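Local coordinates for adhesion and penetration protein autotransporter (Haemophilus influenzae, PDB 3SYJ), which forms the surface-exposed passenger part of a self-associating autotransporter, probably a serine protease, that promotes bacterial aggregation and adherence to and invasion of host cells, at residues 97-102 / 333-338; 64-69 / 358-363; 75-80 / 115-120; 382-387 / 392-397. All coordinates share one frame; numbering follows the deposited sequence.

Contact 1 of 4, residues 97-102 / 333-338; sequences KIVKRN and RLNNGE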
loop_
_atom_site.group_PDB
_atom_site.type_symbol
_atom_site.label_atom_id
_atom_site.label_comp_id
_atom_site.label_asym_id
_atom_site.label_seq_id
_atom_site.Cartn_x
_atom_site.Cartn_y
_atom_site.Cartn_z
ATOM N N LYS A 97 53.974 41.279 8.825
ATOM C CA LYS A 97 55.275 41.955 8.802
ATOM C C LYS A 97 56.134 41.691 10.030
ATOM O O LYS A 97 55.658 41.748 11.156
ATOM C CB LYS A 97 55.095 43.469 8.670
ATOM C CG LYS A 97 54.351 43.920 7.431
ATOM C CD LYS A 97 53.998 45.405 7.512
ATOM C CE LYS A 97 53.118 45.831 6.343
ATOM N NZ LYS A 97 52.766 47.278 6.411
ATOM N N ILE A 98 57.415 41.432 9.801
ATOM C CA ILE A 98 58.391 41.324 10.874
ATOM C C ILE A 98 58.679 42.712 11.456
ATOM O O ILE A 98 59.036 43.635 10.722
ATOM C CB ILE A 98 59.710 40.698 10.353
ATOM C CG1 ILE A 98 59.510 39.206 10.047
ATOM C CG2 ILE A 98 60.849 40.906 11.348
ATOM C CD1 ILE A 98 60.636 38.581 9.232
ATOM N N VAL A 99 58.520 42.858 12.769
ATOM C CA VAL A 99 58.757 44.133 13.436
ATOM C C VAL A 99 59.995 44.052 14.316
ATOM O O VAL A 99 60.509 45.066 14.777
ATOM C CB VAL A 99 57.547 44.559 14.297
ATOM C CG1 VAL A 99 56.299 44.650 13.432
ATOM C CG2 VAL A 99 57.327 43.584 15.446
ATOM N N LYS A 100 60.469 42.837 14.545
ATOM C CA LYS A 100 61.657 42.612 15.352
ATOM C C LYS A 100 62.181 41.219 15.030
ATOM O O LYS A 100 61.441 40.240 15.137
ATOM C CB LYS A 100 61.305 42.733 16.830
ATOM C CG LYS A 100 62.470 42.544 17.771
ATOM C CD LYS A 100 63.501 43.635 17.576
ATOM C CE LYS A 100 64.499 43.632 18.715
ATOM N NZ LYS A 100 65.706 44.435 18.402
ATOM N N ARG A 101 63.449 41.135 14.627
ATOM C CA ARG A 101 64.041 39.878 14.160
ATOM C C ARG A 101 64.446 38.952 15.298
ATOM O O ARG A 101 64.400 37.732 15.159
ATOM C CB ARG A 101 65.260 40.149 13.274
ATOM C CG ARG A 101 64.985 41.100 12.128
ATOM C CD ARG A 101 65.909 40.845 10.954
ATOM N NE ARG A 101 65.185 41.061 9.709
ATOM C CZ ARG A 101 64.950 40.124 8.797
ATOM N NH1 ARG A 101 65.408 38.890 8.951
ATOM N NH2 ARG A 101 64.275 40.435 7.711
ATOM N N ASN A 102 64.845 39.542 16.417
ATOM C CA ASN A 102 65.360 38.786 17.548
ATOM C C ASN A 102 66.449 37.808 17.121
ATOM O O ASN A 102 66.345 36.605 17.344
ATOM C CB ASN A 102 64.233 38.062 18.287
ATOM C CG ASN A 102 63.243 39.029 18.933
ATOM O OD1 ASN A 102 63.635 39.948 19.647
ATOM N ND2 ASN A 102 61.958 38.819 18.681
ATOM N N ARG A 333 59.256 51.350 15.410
ATOM C CA ARG A 333 58.002 52.050 15.679
ATOM C C ARG A 333 56.891 51.111 16.152
ATOM O O ARG A 333 56.183 51.411 17.107
ATOM C CB ARG A 333 57.546 52.800 14.427
ATOM C CG ARG A 333 56.133 53.359 14.505
ATOM C CD ARG A 333 55.761 54.074 13.211
ATOM N NE ARG A 333 56.668 55.189 12.943
ATOM C CZ ARG A 333 56.627 55.957 11.858
ATOM N NH1 ARG A 333 55.717 55.739 10.919
ATOM N NH2 ARG A 333 57.503 56.946 11.711
ATOM N N LEU A 334 56.735 49.979 15.473
ATOM C CA LEU A 334 55.684 49.034 15.819
ATOM C C LEU A 334 56.108 48.137 16.975
ATOM O O LEU A 334 55.304 47.828 17.851
ATOM C CB LEU A 334 55.286 48.194 14.604
ATOM C CG LEU A 334 54.703 48.967 13.418
ATOM C CD1 LEU A 334 54.424 48.040 12.248
ATOM C CD2 LEU A 334 53.440 49.700 13.807
ATOM N N ASN A 335 57.374 47.728 16.984
ATOM C CA ASN A 335 57.851 46.812 18.015
ATOM C C ASN A 335 57.854 47.444 19.390
ATOM O O ASN A 335 57.989 46.743 20.398
ATOM C CB ASN A 335 59.254 46.287 17.710
ATOM C CG ASN A 335 59.756 45.334 18.784
ATOM O OD1 ASN A 335 59.184 44.260 18.998
ATOM N ND2 ASN A 335 60.814 45.730 19.479
ATOM N N ASN A 336 57.726 48.767 19.433
ATOM C CA ASN A 336 57.742 49.478 20.709
ATOM C C ASN A 336 56.555 49.109 21.594
ATOM O O ASN A 336 56.657 49.118 22.821
ATOM C CB ASN A 336 57.799 50.998 20.503
ATOM C CG ASN A 336 58.232 51.736 21.757
ATOM O OD1 ASN A 336 57.445 52.469 22.363
ATOM N ND2 ASN A 336 59.481 51.525 22.171
ATOM N N GLY A 337 55.435 48.771 20.961
ATOM C CA GLY A 337 54.230 48.398 21.680
ATOM C C GLY A 337 54.354 47.085 22.428
ATOM O O GLY A 337 54.847 46.095 21.891
ATOM N N GLU A 338 53.913 47.075 23.682
ATOM C CA GLU A 338 53.879 45.845 24.462
ATOM C C GLU A 338 52.484 45.214 24.436
ATOM O O GLU A 338 51.481 45.890 24.210
ATOM C CB GLU A 338 54.315 46.106 25.905
ATOM C CG GLU A 338 53.449 47.114 26.657
ATOM C CD GLU A 338 53.852 47.262 28.115
ATOM O OE1 GLU A 338 53.726 46.276 28.869
ATOM O OE2 GLU A 338 54.293 48.363 28.512
HETATM O O HOH W 1 60.081 41.052 19.841
#
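The backbones of 97-102 and 333-338 come closest at V99 and N335, whose CA atoms lie 5.4 Å apart where 97-102 turns a corner and 333-338 leaves a weakly bonded helical turn. V99 uses both its methyls. CG1 packs 3.9 Å from L334 CB with the CD1 branch of L334 a little farther off, and the two side chains meet at about a right angle. CG2 comes against the CB of N335, which also rests 3.4 Å from the carbonyl oxygen V99 O. Beyond CB, the amide of N335 swings over to K100: CG is anti to the backbone N (chi1 180°), which brings OD1 to 3.4 Å from K100 CB, while ND2 lies alongside K100 CD at 3.9 Å. Here the end of strand 96-100, the central strand of a three-stranded antiparallel sheet in the N-terminal protease domain, a member of the chymotrypsin-like PA clan, abuts the early coils of the beta-helix that follows it in the chain. The aliphatic part of K100 does the touching; its chain bends at chi2 (64°), and NZ goes off to a salt bridge with D317. N335 OD1 is gripped by R120 NH1, which also reaches G337 O, so one arginine of the protease domain ties both the asparagine and the turn after it. A water accepts from N102 ND2 at 3.1 Å and may give a weak, long bond to N335 OD1. Backbone bonds join V99 to R120 and to S331.

Contact 2 of 4, residues 64-69 / 358-363; sequences ENQYIV and QGAGGL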
loop_
_atom_site.group_PDB
_atom_site.type_symbol
_atom_site.label_atom_id
_atom_site.label_comp_id
_atom_site.label_asym_id
_atom_site.label_seq_id
_atom_site.Cartn_x
_atom_site.Cartn_y
_atom_site.Cartn_z
ATOM N N GLU A 64 54.271 30.861 17.797
ATOM C CA GLU A 64 53.322 31.508 18.696
ATOM C C GLU A 64 52.396 32.347 17.833
ATOM O O GLU A 64 52.572 32.400 16.616
ATOM C CB GLU A 64 54.042 32.380 19.721
ATOM C CG GLU A 64 53.686 32.050 21.181
ATOM C CD GLU A 64 52.194 32.178 21.492
ATOM O OE1 GLU A 64 51.636 31.248 22.118
ATOM O OE2 GLU A 64 51.582 33.201 21.110
ATOM N N ASN A 65 51.417 33.004 18.449
ATOM C CA ASN A 65 50.443 33.787 17.699
ATOM C C ASN A 65 51.075 34.889 16.844
ATOM O O ASN A 65 50.603 35.174 15.741
ATOM C CB ASN A 65 49.373 34.358 18.636
ATOM C CG ASN A 65 48.543 33.273 19.300
ATOM O OD1 ASN A 65 48.236 33.354 20.496
ATOM N ND2 ASN A 65 48.177 32.246 18.530
ATOM N N GLN A 66 52.138 35.510 17.344
ATOM C CA GLN A 66 52.834 36.536 16.564
ATOM C C GLN A 66 54.343 36.308 16.484
ATOM O O GLN A 66 55.105 37.260 16.362
ATOM C CB GLN A 66 52.527 37.951 17.090
ATOM C CG GLN A 66 52.914 38.209 18.554
ATOM C CD GLN A 66 52.734 39.677 18.987
ATOM O OE1 GLN A 66 52.657 40.585 18.151
ATOM N NE2 GLN A 66 52.676 39.907 20.301
ATOM N N TYR A 67 54.776 35.050 16.552
ATOM C CA TYR A 67 56.205 34.741 16.451
ATOM C C TYR A 67 56.520 33.598 15.483
ATOM O O TYR A 67 55.795 32.606 15.405
ATOM C CB TYR A 67 56.804 34.430 17.824
ATOM C CG TYR A 67 56.761 35.584 18.788
ATOM C CD1 TYR A 67 57.833 36.456 18.903
ATOM C CD2 TYR A 67 55.647 35.798 19.590
ATOM C CE1 TYR A 67 57.797 37.510 19.787
ATOM C CE2 TYR A 67 55.598 36.851 20.478
ATOM C CZ TYR A 67 56.675 37.704 20.573
ATOM O OH TYR A 67 56.634 38.756 21.456
ATOM N N ILE A 68 57.613 33.751 14.743
ATOM C CA ILE A 68 58.095 32.697 13.864
ATOM C C ILE A 68 59.521 32.347 14.239
ATOM O O ILE A 68 60.131 32.999 15.095
ATOM C CB ILE A 68 58.055 33.120 12.388
ATOM C CG1 ILE A 68 58.805 34.441 12.187
ATOM C CG2 ILE A 68 56.615 33.228 11.913
ATOM C CD1 ILE A 68 58.949 34.845 10.736
ATOM N N VAL A 69 60.048 31.305 13.606
ATOM C CA VAL A 69 61.426 30.879 13.837
ATOM C C VAL A 69 62.101 30.614 12.499
ATOM O O VAL A 69 61.467 30.124 11.563
ATOM C CB VAL A 69 61.493 29.628 14.729
ATOM C CG1 VAL A 69 61.064 28.386 13.958
ATOM C CG2 VAL A 69 62.890 29.450 15.279
ATOM N N GLN A 358 48.691 50.401 19.715
ATOM C CA GLN A 358 49.558 49.486 20.387
ATOM C C GLN A 358 50.738 48.978 19.529
ATOM O O GLN A 358 51.622 48.345 20.007
ATOM C CB GLN A 358 48.698 48.348 20.900
ATOM C CG GLN A 358 48.858 48.031 22.348
ATOM C CD GLN A 358 47.916 46.976 22.857
ATOM O OE1 GLN A 358 46.811 46.867 22.423
ATOM N NE2 GLN A 358 48.364 46.229 23.775
ATOM N N GLY A 359 50.723 49.293 18.258
ATOM C CA GLY A 359 51.704 48.782 17.352
ATOM C C GLY A 359 51.656 47.286 17.236
ATOM O O GLY A 359 50.671 46.753 16.820
ATOM N N ALA A 360 52.725 46.618 17.638
ATOM C CA ALA A 360 52.755 45.154 17.559
ATOM C C ALA A 360 52.259 44.495 18.845
ATOM O O ALA A 360 52.160 43.263 18.934
ATOM C CB ALA A 360 54.154 44.663 17.223
ATOM N N GLY A 361 51.962 45.317 19.847
ATOM C CA GLY A 361 51.376 44.817 21.076
ATOM C C GLY A 361 49.936 44.410 20.817
ATOM O O GLY A 361 49.231 45.057 20.036
ATOM N N GLY A 362 49.503 43.332 21.465
ATOM C CA GLY A 362 48.141 42.845 21.330
ATOM C C GLY A 362 47.409 42.805 22.658
ATOM O O GLY A 362 47.935 43.265 23.677
ATOM N N LEU A 363 46.199 42.251 22.649
ATOM C CA LEU A 363 45.378 42.155 23.857
ATOM C C LEU A 363 44.926 40.727 24.167
ATOM O O LEU A 363 44.362 40.040 23.317
ATOM C CB LEU A 363 44.138 43.039 23.725
ATOM C CG LEU A 363 44.285 44.546 23.536
ATOM C CD1 LEU A 363 42.977 45.098 23.007
ATOM C CD2 LEU A 363 44.663 45.204 24.854
#
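N65 N gives a 2.7 Å bond to E64 OE2, nearly straight at 164° but reaching the oxygen from well above the carboxylate plane, and so braces the start of the turn that carries Q66 to A360. This turn, E64 to Y67, is of type I and links strands 61-64 and 67-69 as a hairpin, with Q66 at its third position. Q66 sets out from a chi1 of 59°, with CG between the backbone N and the carbonyl carbon, and then runs straight out, so that its end lies near both the methyl and the carbonyl oxygen of A360. The atom modelled as Q66 OE1 stands 2.8 Å from A360 O; the Q66 amide is probably turned over in the model, and with it turned back the approach may be a hydrogen bond. A382 flanks the same side chain, and R120 packs beside A360.

In the other segment, Q358 to G361 is a type II' turn, closed by G361 N to Q358 O at 3.1 Å; G359 takes its second position with a positive phi, as such turns commonly require. The Q358 amide folds back over the loop, NE2 giving a weak bond to G362 O, besides a hydrogen bond to E338 O. The hairpin turn, with Q66 buried, meeting a type II' turn of the beta-helix in this way forms part of the seam between the chymotrypsin-like protease domain and the beta-helix of the passenger.

Contact 3 of 4, residues 75-80 / 115-120; sequences VGYTDV and DYHNPR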
loop_
_atom_site.group_PDB
_atom_site.type_symbol
_atom_site.label_atom_id
_atom_site.label_comp_id
_atom_site.label_asym_id
_atom_site.label_seq_id
_atom_site.Cartn_x
_atom_site.Cartn_y
_atom_site.Cartn_z
ATOM N N VAL A 75 68.628 37.154 5.976
ATOM C CA VAL A 75 68.675 38.558 6.364
ATOM C C VAL A 75 67.814 39.465 5.497
ATOM O O VAL A 75 67.732 40.663 5.752
ATOM C CB VAL A 75 70.131 39.095 6.332
ATOM C CG1 VAL A 75 70.992 38.352 7.328
ATOM C CG2 VAL A 75 70.704 38.980 4.928
ATOM N N GLY A 76 67.167 38.899 4.485
ATOM C CA GLY A 76 66.439 39.703 3.519
ATOM C C GLY A 76 64.924 39.808 3.652
ATOM O O GLY A 76 64.350 40.866 3.368
ATOM N N TYR A 77 64.263 38.728 4.063
ATOM C CA TYR A 77 62.800 38.715 4.073
ATOM C C TYR A 77 62.263 39.606 5.184
ATOM O O TYR A 77 62.859 39.700 6.240
ATOM C CB TYR A 77 62.243 37.288 4.168
ATOM C CG TYR A 77 62.304 36.643 5.533
ATOM C CD1 TYR A 77 61.156 36.114 6.120
ATOM C CD2 TYR A 77 63.507 36.529 6.228
ATOM C CE1 TYR A 77 61.201 35.503 7.367
ATOM C CE2 TYR A 77 63.563 35.917 7.477
ATOM C CZ TYR A 77 62.404 35.408 8.045
ATOM O OH TYR A 77 62.434 34.803 9.288
ATOM N N THR A 78 61.141 40.268 4.932
ATOM C CA THR A 78 60.594 41.227 5.890
ATOM C C THR A 78 59.175 40.873 6.313
ATOM O O THR A 78 58.568 41.580 7.111
ATOM C CB THR A 78 60.573 42.638 5.293
ATOM O OG1 THR A 78 59.854 42.611 4.053
ATOM C CG2 THR A 78 61.980 43.115 5.033
ATOM N N ASP A 79 58.647 39.780 5.772
ATOM C CA ASP A 79 57.274 39.377 6.055
ATOM C C ASP A 79 57.028 37.925 5.678
ATOM O O ASP A 79 57.826 37.312 4.964
ATOM C CB ASP A 79 56.291 40.291 5.317
ATOM C CG ASP A 79 56.629 40.452 3.851
ATOM O OD1 ASP A 79 56.790 39.426 3.161
ATOM O OD2 ASP A 79 56.727 41.607 3.383
ATOM N N VAL A 80 55.921 37.374 6.167
ATOM C CA VAL A 80 55.539 36.009 5.830
ATOM C C VAL A 80 54.052 35.957 5.544
ATOM O O VAL A 80 53.312 36.863 5.926
ATOM C CB VAL A 80 55.877 35.013 6.965
ATOM C CG1 VAL A 80 57.389 34.824 7.078
ATOM C CG2 VAL A 80 55.292 35.481 8.287
ATOM N N ASP A 115 73.287 31.584 14.449
ATOM C CA ASP A 115 72.513 31.551 13.208
ATOM C C ASP A 115 71.102 31.074 13.559
ATOM O O ASP A 115 70.723 29.927 13.295
ATOM C CB ASP A 115 73.168 30.634 12.172
ATOM C CG ASP A 115 72.671 30.888 10.754
ATOM O OD1 ASP A 115 71.855 31.814 10.542
ATOM O OD2 ASP A 115 73.107 30.153 9.844
ATOM N N TYR A 116 70.336 31.967 14.176
ATOM C CA TYR A 116 69.041 31.613 14.734
ATOM C C TYR A 116 68.322 32.886 15.129
ATOM O O TYR A 116 68.900 33.735 15.801
ATOM C CB TYR A 116 69.250 30.739 15.973
ATOM C CG TYR A 116 67.987 30.154 16.565
ATOM C CD1 TYR A 116 67.739 28.795 16.494
ATOM C CD2 TYR A 116 67.047 30.962 17.202
ATOM C CE1 TYR A 116 66.594 28.246 17.040
ATOM C CE2 TYR A 116 65.893 30.421 17.754
ATOM C CZ TYR A 116 65.674 29.062 17.665
ATOM O OH TYR A 116 64.542 28.502 18.201
ATOM N N HIS A 117 67.072 33.034 14.707
ATOM C CA HIS A 117 66.272 34.170 15.169
ATOM C C HIS A 117 64.775 33.857 15.342
ATOM O O HIS A 117 64.248 32.920 14.738
ATOM C CB HIS A 117 66.498 35.425 14.303
ATOM C CG HIS A 117 65.931 35.337 12.919
ATOM N ND1 HIS A 117 66.264 36.233 11.925
ATOM C CD2 HIS A 117 65.063 34.461 12.358
ATOM C CE1 HIS A 117 65.621 35.918 10.812
ATOM N NE2 HIS A 117 64.886 34.846 11.048
ATOM N N ASN A 118 64.110 34.651 16.182
ATOM C CA ASN A 118 62.695 34.473 16.511
ATOM C C ASN A 118 61.877 35.730 16.217
ATOM O O ASN A 118 61.473 36.437 17.138
ATOM C CB ASN A 118 62.541 34.129 17.989
ATOM C CG ASN A 118 62.362 32.649 18.230
ATOM O OD1 ASN A 118 61.488 32.016 17.638
ATOM N ND2 ASN A 118 63.173 32.091 19.118
ATOM N N PRO A 119 61.633 36.013 14.929
ATOM C CA PRO A 119 60.946 37.239 14.512
ATOM C C PRO A 119 59.565 37.405 15.136
ATOM O O PRO A 119 58.819 36.435 15.303
ATOM C CB PRO A 119 60.816 37.071 12.996
ATOM C CG PRO A 119 61.920 36.151 12.620
ATOM C CD PRO A 119 62.070 35.205 13.782
ATOM N N ARG A 120 59.244 38.649 15.482
ATOM C CA ARG A 120 57.923 39.032 15.961
ATOM C C ARG A 120 57.176 39.672 14.790
ATOM O O ARG A 120 57.749 40.470 14.047
ATOM C CB ARG A 120 58.069 40.028 17.119
ATOM C CG ARG A 120 56.776 40.473 17.779
ATOM C CD ARG A 120 57.032 41.618 18.754
ATOM N NE ARG A 120 55.917 41.812 19.676
ATOM C CZ ARG A 120 55.634 42.962 20.286
ATOM N NH1 ARG A 120 56.385 44.036 20.077
ATOM N NH2 ARG A 120 54.593 43.041 21.104
#
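Two residues of 115-120, H117 and then P119, meet a single side chain of the other segment, Y77. H117 comes first. With chi1 at 70° its ring is aimed across at Y77, and NE2 lies 3.0 Å from Y77 OH in a hydrogen bond that either could donate; elsewhere on the ring, ND1 is bonded to N103 OD1. The rings meet rim to rim, with planes at 40° and Y77 CE2 3.9 Å from H117 CE1. This is the protease domain near its active site: D115, H73 and S218 are arranged as a probable Ser-His-Asp triad, with D115 OD2 bonded to H73 ND1 and also in a salt bridge with R239. That is consistent with a chymotrypsin-like enzyme in which S218 is the probable nucleophile, and the side chain of Y77 is about 10 Å from that of S218. Further along, P119 turns its CG toward the tyrosine oxygen, 3.6 Å from Y77 OH. The same P119 CG stands 3.5 Å above the plane of the H117 ring, toward its rim. I98 and I68 touch both Y77 and P119, and R120 carries the chain on into strand 120-121.

Contact 4 of 4, residues 382-387 / 392-397; sequences AGIHVS and VTWKVN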
loop_
_atom_site.group_PDB
_atom_site.type_symbol
_atom_site.label_atom_id
_atom_site.label_comp_id
_atom_site.label_asym_id
_atom_site.label_seq_id
_atom_site.Cartn_x
_atom_site.Cartn_y
_atom_site.Cartn_z
ATOM N N ALA A 382 48.078 44.311 17.594
ATOM C CA ALA A 382 48.375 43.019 16.988
ATOM C C ALA A 382 47.107 42.200 16.771
ATOM O O ALA A 382 46.961 41.521 15.747
ATOM C CB ALA A 382 49.358 42.254 17.828
ATOM N N GLY A 383 46.186 42.279 17.726
ATOM C CA GLY A 383 44.973 41.481 17.678
ATOM C C GLY A 383 44.381 41.263 19.057
ATOM O O GLY A 383 44.908 41.763 20.054
ATOM N N ILE A 384 43.277 40.525 19.128
ATOM C CA ILE A 384 42.639 40.267 20.417
ATOM C C ILE A 384 42.480 38.780 20.667
ATOM O O ILE A 384 41.954 38.049 19.822
ATOM C CB ILE A 384 41.247 40.934 20.513
ATOM C CG1 ILE A 384 41.352 42.428 20.213
ATOM C CG2 ILE A 384 40.614 40.679 21.884
ATOM C CD1 ILE A 384 40.014 43.108 20.122
ATOM N N HIS A 385 42.936 38.334 21.831
ATOM C CA HIS A 385 42.788 36.938 22.215
ATOM C C HIS A 385 41.817 36.828 23.390
ATOM O O HIS A 385 42.080 37.344 24.475
ATOM C CB HIS A 385 44.149 36.333 22.575
ATOM C CG HIS A 385 44.094 34.878 22.929
ATOM N ND1 HIS A 385 43.555 34.420 24.113
ATOM C CD2 HIS A 385 44.514 33.779 22.256
ATOM C CE1 HIS A 385 43.643 33.101 24.152
ATOM N NE2 HIS A 385 44.225 32.688 23.039
ATOM N N VAL A 386 40.689 36.167 23.163
ATOM C CA VAL A 386 39.688 35.985 24.199
ATOM C C VAL A 386 39.644 34.526 24.629
ATOM O O VAL A 386 39.456 33.632 23.796
ATOM C CB VAL A 386 38.287 36.411 23.708
ATOM C CG1 VAL A 386 37.266 36.274 24.824
ATOM C CG2 VAL A 386 38.311 37.838 23.157
ATOM N N SER A 387 39.810 34.305 25.933
ATOM C CA SER A 387 39.873 32.966 26.527
ATOM C C SER A 387 38.602 32.175 26.306
ATOM O O SER A 387 37.535 32.747 26.067
ATOM C CB SER A 387 40.071 33.059 28.043
ATOM O OG SER A 387 41.237 33.783 28.377
ATOM N N VAL A 392 33.982 39.230 25.642
ATOM C CA VAL A 392 34.473 40.591 25.682
ATOM C C VAL A 392 33.557 41.463 24.848
ATOM O O VAL A 392 33.521 41.347 23.627
ATOM C CB VAL A 392 35.933 40.705 25.182
ATOM C CG1 VAL A 392 36.343 42.169 25.073
ATOM C CG2 VAL A 392 36.873 39.974 26.119
ATOM N N THR A 393 32.793 42.316 25.525
ATOM C CA THR A 393 31.927 43.264 24.847
ATOM C C THR A 393 32.767 44.432 24.338
ATOM O O THR A 393 33.281 45.226 25.125
ATOM C CB THR A 393 30.824 43.746 25.780
ATOM O OG1 THR A 393 30.141 42.610 26.323
ATOM C CG2 THR A 393 29.828 44.612 25.020
ATOM N N TRP A 394 32.913 44.516 23.019
ATOM C CA TRP A 394 33.874 45.416 22.391
ATOM C C TRP A 394 33.156 46.593 21.749
ATOM O O TRP A 394 32.552 46.452 20.691
ATOM C CB TRP A 394 34.681 44.647 21.336
ATOM C CG TRP A 394 35.874 45.388 20.793
ATOM C CD1 TRP A 394 35.958 46.042 19.599
ATOM C CD2 TRP A 394 37.155 45.539 21.423
ATOM N NE1 TRP A 394 37.206 46.594 19.449
ATOM C CE2 TRP A 394 37.959 46.304 20.558
ATOM C CE3 TRP A 394 37.696 45.108 22.637
ATOM C CZ2 TRP A 394 39.273 46.649 20.866
ATOM C CZ3 TRP A 394 38.996 45.452 22.944
ATOM C CH2 TRP A 394 39.770 46.217 22.062
ATOM N N LYS A 395 33.217 47.755 22.391
ATOM C CA LYS A 395 32.441 48.905 21.927
ATOM C C LYS A 395 33.318 49.968 21.273
ATOM O O LYS A 395 32.916 51.122 21.126
ATOM C CB LYS A 395 31.643 49.503 23.086
ATOM C CG LYS A 395 30.595 48.550 23.630
ATOM C CD LYS A 395 29.891 49.094 24.869
ATOM C CE LYS A 395 28.847 48.102 25.364
ATOM N NZ LYS A 395 28.301 48.445 26.710
ATOM N N VAL A 396 34.515 49.564 20.870
ATOM C CA VAL A 396 35.498 50.490 20.333
ATOM C C VAL A 396 35.725 50.228 18.855
ATOM O O VAL A 396 35.969 49.091 18.452
ATOM C CB VAL A 396 36.819 50.357 21.094
ATOM C CG1 VAL A 396 37.899 51.160 20.425
ATOM C CG2 VAL A 396 36.625 50.831 22.517
ATOM N N ASN A 397 35.639 51.276 18.044
ATOM C CA ASN A 397 35.817 51.123 16.604
ATOM C C ASN A 397 37.266 50.856 16.212
ATOM O O ASN A 397 38.171 50.925 17.043
ATOM C CB ASN A 397 35.307 52.354 15.861
ATOM C CG ASN A 397 33.807 52.343 15.680
ATOM O OD1 ASN A 397 33.149 53.369 15.871
ATOM N ND2 ASN A 397 33.253 51.187 15.314
#
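One kind of contact is CH-pi: I384 CD1 sits over the six-membered ring of W394, 3.6 Å from its centroid and only 7° off the ring normal. All six carbons of that ring lie at similar distances from the methyl, CH2 among the nearest at 3.7 Å. I384 reaches it with an extended chain, CD1 continuing away from CA (chi2 173°). The W394 side chain approaches from the opposite direction, its CG anti to the backbone N, and turns one face to the isoleucine. Its other face has V396 CB 4.0 Å above the plane, toward the rim, so the indole is sandwiched between two aliphatic groups.

Methyl-to-methyl packing makes the second contact. V392 CG2 faces both methyls of V386, 3.9 Å from CG1 and 3.9 Å from CG2, and the two valines lean across each other at a slant.

Backbone bonding runs along the stack instead of between the segments: strand 384-386 belongs to one parallel sheet and strand 391-394 to another, so these are two faces of a beta-helix coil meeting in its interior. F365, L363 and V371 come from the coil before, L412 from the coil after.

Alkyl groups and a ring face thus make up the whole meeting, and cohesion between the sheets should rest on shape fit and exclusion of water more than on directional bonds.

Overall arrangement
The contacts run from the protease domain into the beta-helix. Contact 3 lies wholly within the protease domain, contacts 1 and 2 join that domain to the first coils, and contact 4 lies in the interior of the beta-helix. Centres of contacts 1 and 2 are about 8 Å apart and those of 3 and 4 about 28 Å. Along the chain, contacts 1 and 3 are both nested in the loop closed by contact 2 and cross each other, while contact 4 follows. Strands 79-80, 96-100 and 120-121 form one antiparallel sheet shared by contacts 1 and 3; strands 363-366 and 384-386, neighbours in one parallel sheet, connect contact 2 to contact 4. The protease domain is thereby packed against the stalk's beginning.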